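Local coordinates for protein SusD homolog (PDB 3IHV) that probably binds sugar chains at the cell surface as an outer-membrane protein of the SusD family, at residues V304-V309 / K361-Y366. Numbering follows the deposited sequence.
Sequences VVHTFV and KNKQNY
With CG anti to its backbone N (chi1 -156°), H306 meets Y366, whose own CG lies anti to the carbonyl carbon (chi1 -74°). H306 turns its imidazole edge toward the Y366 face in an offset edge-to-face pair, planes at 76°, with H306 CE1 3.6 Å from Y366 CE2. K363 CB lies over one face of the imidazole, 4.0 Å from its centroid, in a CH-pi contact, and K363 CD comes near NE2; V309 CB lies over the opposite face. Both imidazole nitrogens have in-plane waters: one bridges ND1 to the carbonyls of V304 and K363, the other joins NE2 to K363 NZ, which also bonds the K358 carbonyl. The two waters and the covered faces probably hold the ring in this rotation. V309 CG2 packs 3.9 Å from Y366 CD2, while Y366 OH bonds D353. An alanine in place of Y366 would probably open a gap beside H306 and V309 and leave D353 without its hydroxyl partner. V304 N donates to Y366 O (2.9 Å), and a further water joins V304 O to Q364 O. One direct bond and two bridging waters thus tie the type I turn K363-Y366 to a strand-to-helix junction of the SusD family region, with V305 at the N-cap position of helix 306-313.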
loop_
_atom_site.group_PDB
_atom_site.type_symbol
_atom_site.label_atom_id
_atom_site.label_comp_id
_atom_site.label_asym_id
_atom_site.label_seq_id
_atom_site.Cartn_x
_atom_site.Cartn_y
_atom_site.Cartn_z
ATOM N N VAL A 304 3.373 -1.147 -16.570
ATOM C CA VAL A 304 4.521 -1.866 -16.031
ATOM C C VAL A 304 5.794 -1.516 -16.782
ATOM O O VAL A 304 5.830 -1.549 -18.025
ATOM C CB VAL A 304 4.311 -3.407 -16.088
ATOM C CG1 VAL A 304 5.555 -4.154 -15.523
ATOM C CG2 VAL A 304 3.018 -3.807 -15.372
ATOM N N VAL A 305 6.855 -1.197 -16.036
ATOM C CA VAL A 305 8.132 -0.874 -16.668
ATOM C C VAL A 305 8.668 -2.136 -17.333
ATOM O O VAL A 305 8.838 -3.162 -16.669
ATOM C CB VAL A 305 9.094 -0.250 -15.660
ATOM C CG1 VAL A 305 10.504 -0.032 -16.269
ATOM C CG2 VAL A 305 8.514 1.111 -15.109
ATOM N N HIS A 306 8.960 -2.087 -18.634
ATOM C CA HIS A 306 9.274 -3.347 -19.322
ATOM C C HIS A 306 10.560 -4.050 -18.875
ATOM O O HIS A 306 10.637 -5.276 -18.907
ATOM C CB HIS A 306 9.230 -3.245 -20.836
ATOM C CG HIS A 306 8.990 -4.570 -21.470
ATOM N ND1 HIS A 306 7.802 -5.247 -21.303
ATOM C CD2 HIS A 306 9.800 -5.384 -22.187
ATOM C CE1 HIS A 306 7.871 -6.398 -21.953
ATOM N NE2 HIS A 306 9.072 -6.504 -22.499
ATOM N N THR A 307 11.558 -3.284 -18.436
ATOM C CA THR A 307 12.771 -3.893 -17.922
ATOM C C THR A 307 12.500 -4.791 -16.687
ATOM O O THR A 307 13.198 -5.792 -16.474
ATOM C CB THR A 307 13.814 -2.855 -17.662
ATOM O OG1 THR A 307 13.219 -1.737 -17.012
ATOM C CG2 THR A 307 14.447 -2.358 -19.030
ATOM N N PHE A 308 11.497 -4.448 -15.886
ATOM C CA PHE A 308 11.068 -5.299 -14.780
ATOM C C PHE A 308 10.561 -6.632 -15.333
ATOM O O PHE A 308 10.932 -7.721 -14.838
ATOM C CB PHE A 308 10.003 -4.573 -13.949
ATOM C CG PHE A 308 9.448 -5.380 -12.789
ATOM C CD1 PHE A 308 10.290 -5.969 -11.866
ATOM C CD2 PHE A 308 8.063 -5.482 -12.578
ATOM C CE1 PHE A 308 9.782 -6.655 -10.796
ATOM C CE2 PHE A 308 7.571 -6.179 -11.506
ATOM C CZ PHE A 308 8.431 -6.768 -10.632
ATOM N N VAL A 309 9.700 -6.540 -16.354
ATOM C CA VAL A 309 9.211 -7.721 -17.052
ATOM C C VAL A 309 10.370 -8.576 -17.547
ATOM O O VAL A 309 10.366 -9.805 -17.338
ATOM C CB VAL A 309 8.279 -7.395 -18.245
ATOM C CG1 VAL A 309 7.923 -8.696 -19.032
ATOM C CG2 VAL A 309 7.043 -6.630 -17.802
ATOM N N LYS A 361 6.857 -0.839 -28.508
ATOM C CA LYS A 361 5.978 0.272 -28.199
ATOM C C LYS A 361 4.771 -0.177 -27.377
ATOM O O LYS A 361 4.479 0.399 -26.358
ATOM C CB LYS A 361 5.485 0.938 -29.484
ATOM C CG LYS A 361 4.647 2.197 -29.253
ATOM C CD LYS A 361 4.341 2.893 -30.560
ATOM N N ASN A 362 4.076 -1.210 -27.840
ATOM C CA ASN A 362 2.860 -1.702 -27.188
ATOM C C ASN A 362 3.136 -2.421 -25.882
ATOM O O ASN A 362 2.285 -2.461 -24.996
ATOM C CB ASN A 362 2.072 -2.625 -28.136
ATOM C CG ASN A 362 1.379 -1.855 -29.297
ATOM O OD1 ASN A 362 1.487 -0.640 -29.398
ATOM N ND2 ASN A 362 0.675 -2.566 -30.146
ATOM N N LYS A 363 4.337 -2.988 -25.748
ATOM C CA LYS A 363 4.717 -3.617 -24.501
ATOM C C LYS A 363 4.695 -2.629 -23.320
ATOM O O LYS A 363 4.480 -3.026 -22.152
ATOM C CB LYS A 363 6.074 -4.297 -24.624
ATOM C CG LYS A 363 5.960 -5.562 -25.400
ATOM C CD LYS A 363 7.297 -6.195 -25.718
ATOM C CE LYS A 363 7.071 -7.581 -26.338
ATOM N NZ LYS A 363 8.306 -8.277 -26.804
ATOM N N GLN A 364 4.861 -1.338 -23.627
ATOM C CA GLN A 364 4.823 -0.333 -22.590
ATOM C C GLN A 364 3.444 -0.172 -21.951
ATOM O O GLN A 364 3.303 0.490 -20.906
ATOM C CB GLN A 364 5.316 1.015 -23.149
ATOM C CG GLN A 364 6.746 0.955 -23.694
ATOM C CD GLN A 364 7.153 2.253 -24.390
ATOM O OE1 GLN A 364 8.099 2.914 -23.970
ATOM N NE2 GLN A 364 6.423 2.615 -25.469
ATOM N N ASN A 365 2.426 -0.782 -22.571
ATOM C CA ASN A 365 1.059 -0.684 -22.101
ATOM C C ASN A 365 0.630 -1.826 -21.174
ATOM O O ASN A 365 -0.505 -1.797 -20.704
ATOM C CB ASN A 365 0.093 -0.537 -23.268
ATOM C CG ASN A 365 0.144 0.836 -23.891
ATOM O OD1 ASN A 365 0.309 1.829 -23.188
ATOM N ND2 ASN A 365 -0.080 0.908 -25.200
ATOM N N TYR A 366 1.497 -2.810 -20.914
ATOM C CA TYR A 366 1.202 -3.869 -19.943
ATOM C C TYR A 366 0.769 -3.207 -18.638
ATOM O O TYR A 366 1.241 -2.106 -18.290
ATOM C CB TYR A 366 2.440 -4.707 -19.585
ATOM C CG TYR A 366 2.993 -5.711 -20.577
ATOM C CD1 TYR A 366 2.607 -5.740 -21.921
ATOM C CD2 TYR A 366 3.994 -6.593 -20.160
ATOM C CE1 TYR A 366 3.160 -6.660 -22.797
ATOM C CE2 TYR A 366 4.550 -7.482 -21.000
ATOM C CZ TYR A 366 4.154 -7.506 -22.333
ATOM O OH TYR A 366 4.704 -8.416 -23.186
HETATM O O HOH W 1 5.889 -3.678 -19.835
HETATM O O HOH W 2 5.588 0.958 -19.294
HETATM O O HOH W 3 9.577 -8.533 -24.364
#